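Local coordinates for protein aeromonas extracellular serine protease (Aeromonas sobria, PDB 3WQB) that cleaves peptide bonds that follow paired basic residues, one of them lysine, as a calcium-binding serine protease of the furin subfamily and a probable virulence factor, at residues G330-G334 and T335-T339; T113-G116 and T117-G121. The protein carries 1 engineered substitution. All coordinates share one frame; numbering follows the deposited sequence.

Contact 1 of 2, residues G330-G334 and T335-T339; sequences GVMNG and TASAT. Engineered in segment 335-339: Ala-336 (natural residue Ser).
The N-terminal end of helix 335-352, with the Gly-Thr-Ser segment of the subtilases and Ala-336 engineered in place of the serine predicted to be the nucleophile of the charge relay system, is tied here to the loop just before it. Gly-334 occupies the N-cap position, and its O takes two backbone bonds: Ala-338 N arrives at 3.2 Å in the carbonyl plane, whereas Ser-337 N, at 2.9 Å, sits well above that plane. Ser-337 adds a bond from its side chain, OG donating to Asn-333 O at 2.9 Å. With OG beside its own backbone N (chi1 -73°), the hydroxyl faces back to the loop and meets this carbonyl from above its plane, almost broadside. Met-332 CG, set anti to the backbone N (chi1 -179°), lies 3.3 Å from Ser-337 OG; the bend at chi2 (55°) then helps bring CE to 4.0 Å from Ala-336 CB. One residue on from Gly-334, Thr-335 O receives both Thr-339 N and Thr-339 OG1, from opposite faces of its plane. Thr-335 OG1 accepts from Gly-217 N, and Asn-333 ND2 donates to Glu-285 O. Two carbonyls thus take two donors each, and a third takes a hydroxyl, bonding the loop directly to the first turn.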
# COMPACT_ATOMS: atom_id res chain seq x y z
N GLY A 330 19.16 11.88 -5.20
CA GLY A 330 18.36 12.78 -4.37
C GLY A 330 16.92 12.88 -4.83
O GLY A 330 16.20 13.81 -4.45
N VAL A 331 16.49 11.94 -5.67
CA VAL A 331 15.18 12.02 -6.31
C VAL A 331 14.22 10.90 -5.91
O VAL A 331 13.07 10.90 -6.34
CB VAL A 331 15.29 12.08 -7.85
CG1 VAL A 331 16.06 13.32 -8.29
CG2 VAL A 331 15.91 10.80 -8.41
N MET A 332 14.68 9.96 -5.09
CA MET A 332 13.77 8.91 -4.62
C MET A 332 12.62 9.54 -3.85
O MET A 332 12.82 10.47 -3.08
CB MET A 332 14.53 7.89 -3.78
CG MET A 332 13.69 6.74 -3.27
SD MET A 332 12.82 5.87 -4.58
CE MET A 332 11.93 4.66 -3.62
N ASN A 333 11.41 9.04 -4.06
CA ASN A 333 10.23 9.68 -3.50
C ASN A 333 9.07 8.69 -3.41
O ASN A 333 9.26 7.48 -3.48
CB ASN A 333 9.84 10.90 -4.35
CG ASN A 333 9.34 10.51 -5.72
OD1 ASN A 333 9.42 9.35 -6.11
ND2 ASN A 333 8.79 11.48 -6.45
N GLY A 334 7.86 9.22 -3.23
CA GLY A 334 6.66 8.42 -3.33
C GLY A 334 6.23 7.77 -2.03
O GLY A 334 6.94 7.82 -1.01
N THR A 335 5.06 7.16 -2.07
CA THR A 335 4.70 6.27 -0.99
C THR A 335 5.69 5.10 -0.95
O THR A 335 5.82 4.44 0.09
CB THR A 335 3.23 5.83 -1.03
OG1 THR A 335 2.91 5.25 -2.30
CG2 THR A 335 2.31 7.00 -0.73
N ALA A 336 6.43 4.88 -2.04
CA ALA A 336 7.54 3.91 -2.02
C ALA A 336 8.71 4.33 -1.14
O ALA A 336 9.58 3.50 -0.87
CB ALA A 336 8.07 3.62 -3.38
N SER A 337 8.75 5.60 -0.75
CA SER A 337 9.72 6.10 0.23
C SER A 337 9.12 6.17 1.64
O SER A 337 9.82 5.96 2.62
CB SER A 337 10.23 7.48 -0.20
OG SER A 337 11.10 7.35 -1.30
N ALA A 338 7.83 6.47 1.73
CA ALA A 338 7.13 6.42 3.01
C ALA A 338 7.18 5.01 3.60
O ALA A 338 7.29 4.83 4.82
CB ALA A 338 5.71 6.89 2.85
N THR A 339 7.11 4.02 2.71
CA THR A 339 7.11 2.62 3.12
C THR A 339 8.42 2.23 3.82
O THR A 339 8.36 1.77 4.96
CB THR A 339 6.73 1.72 1.91
OG1 THR A 339 5.40 2.07 1.48
CG2 THR A 339 6.73 0.26 2.31

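Contact 2 of 2, residues T113-G116 and T117-G121; sequences TAHG and TSVSG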
# COMPACT_ATOMS: atom_id res chain seq x y z
N THR A 113 16.18 0.78 -13.19
CA THR A 113 15.58 -0.11 -12.20
C THR A 113 16.30 0.09 -10.84
O THR A 113 16.92 -0.82 -10.29
CB THR A 113 15.59 -1.57 -12.76
OG1 THR A 113 14.82 -1.59 -13.97
CG2 THR A 113 14.95 -2.56 -11.83
N ALA A 114 16.19 1.32 -10.33
CA ALA A 114 16.91 1.79 -9.15
C ALA A 114 16.03 1.86 -7.91
O ALA A 114 16.47 2.28 -6.84
CB ALA A 114 17.51 3.18 -9.42
N HIS A 115 14.78 1.46 -8.07
CA HIS A 115 13.76 1.70 -7.07
C HIS A 115 14.04 0.92 -5.78
O HIS A 115 14.04 1.49 -4.67
CB HIS A 115 12.42 1.33 -7.71
CG HIS A 115 11.22 1.73 -6.93
ND1 HIS A 115 10.57 0.87 -6.07
CD2 HIS A 115 10.49 2.87 -6.95
CE1 HIS A 115 9.51 1.47 -5.56
NE2 HIS A 115 9.43 2.68 -6.10
N GLY A 116 14.31 -0.37 -5.91
CA GLY A 116 14.54 -1.25 -4.76
C GLY A 116 15.81 -0.89 -4.00
O GLY A 116 15.87 -1.01 -2.78
N THR A 117 16.84 -0.49 -4.74
CA THR A 117 18.10 -0.08 -4.15
C THR A 117 17.93 1.22 -3.38
O THR A 117 18.46 1.39 -2.27
CB THR A 117 19.19 -0.00 -5.23
OG1 THR A 117 19.34 -1.30 -5.82
CG2 THR A 117 20.53 0.45 -4.67
N SER A 118 17.16 2.14 -3.95
CA SER A 118 16.83 3.40 -3.26
C SER A 118 16.02 3.16 -1.98
O SER A 118 16.31 3.74 -0.94
CB SER A 118 16.10 4.35 -4.21
OG SER A 118 16.92 4.72 -5.31
N VAL A 119 15.00 2.31 -2.08
CA VAL A 119 14.22 1.86 -0.92
C VAL A 119 15.13 1.30 0.18
O VAL A 119 15.03 1.69 1.35
CB VAL A 119 13.17 0.80 -1.36
CG1 VAL A 119 12.57 0.05 -0.18
CG2 VAL A 119 12.06 1.46 -2.17
N SER A 120 16.03 0.39 -0.22
CA SER A 120 16.90 -0.28 0.72
C SER A 120 17.79 0.67 1.51
O SER A 120 17.96 0.49 2.71
CB SER A 120 17.74 -1.35 0.01
OG SER A 120 16.89 -2.35 -0.52
N GLY A 121 18.31 1.70 0.84
CA GLY A 121 19.16 2.68 1.50
C GLY A 121 18.43 3.51 2.54
O GLY A 121 19.01 3.86 3.57
O HOH W 1 17.03 -1.42 -7.52
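Successive backbone and hydroxyl bonds within the first turns of helix 115-124 make this a local, intrahelical contact, buried in the catalytic domain beside the parallel sheet. Ala-114 O, just ahead of the helix, accepts Ser-118 N at 3.0 Å and Ser-118 OG at 2.9 Å, the two donors approaching from opposite faces of the carbonyl plane. The hydroxyl stands 37° out of that plane, and it has a further partner in Asn-329 ND2. Two residues later the pattern recurs: Gly-116 O accepts both Ser-120 N and Ser-120 OG, the latter at 2.8 Å. In both serines OG lies beside its own backbone N (chi1 near -63°), which turns the hydroxyl back toward the carbonyl four residues earlier.

This is the helix that carries His-115, the predicted histidine of the subtilisin charge relay system. Val-119 N donates an almost straight bond to His-115 O (2.9 Å, 170° at the hydrogen), and Val-119 CG2 lies 3.2 Å from the same oxygen. The CG2 methyl also approaches the imidazole obliquely, 4.2 Å from ND1. The ring leaves the helix with CG anti to the backbone N; its ND1 is hydrogen-bonded to Asp-78, the predicted acid of the relay, its NE2 to the backbone of another protein chain, and Asp-79 receives the amides of His-115 and Gly-116 at the helix start. A water bridges the turn as well, donating to Thr-113 O at 2.8 Å and accepting from Thr-117 N, while Thr-117 OG1 bonds to Ala-82 N.

In the fold
From the N terminus the chain reaches contact 2 first, at the start of helix 115-124, and contact 1 much later, where strand 331-332 leads into helix 335-352. Each closes only a short local turn, and the two follow in series, neither nested nor crossed. Their centres lie about 9 Å apart, and they meet directly: Ala-336 CB is 3.2 Å from His-115 NE2, Met-332 CE is 3.5 Å from Val-119 CG2, and Met-332 CG is 3.5 Å from Ser-118 CB. Thus residues 330-339 pack against the histidine helix, while Ser-177 of strand 173-179 contacts both, joining two helices to the central parallel sheet at the predicted relay site.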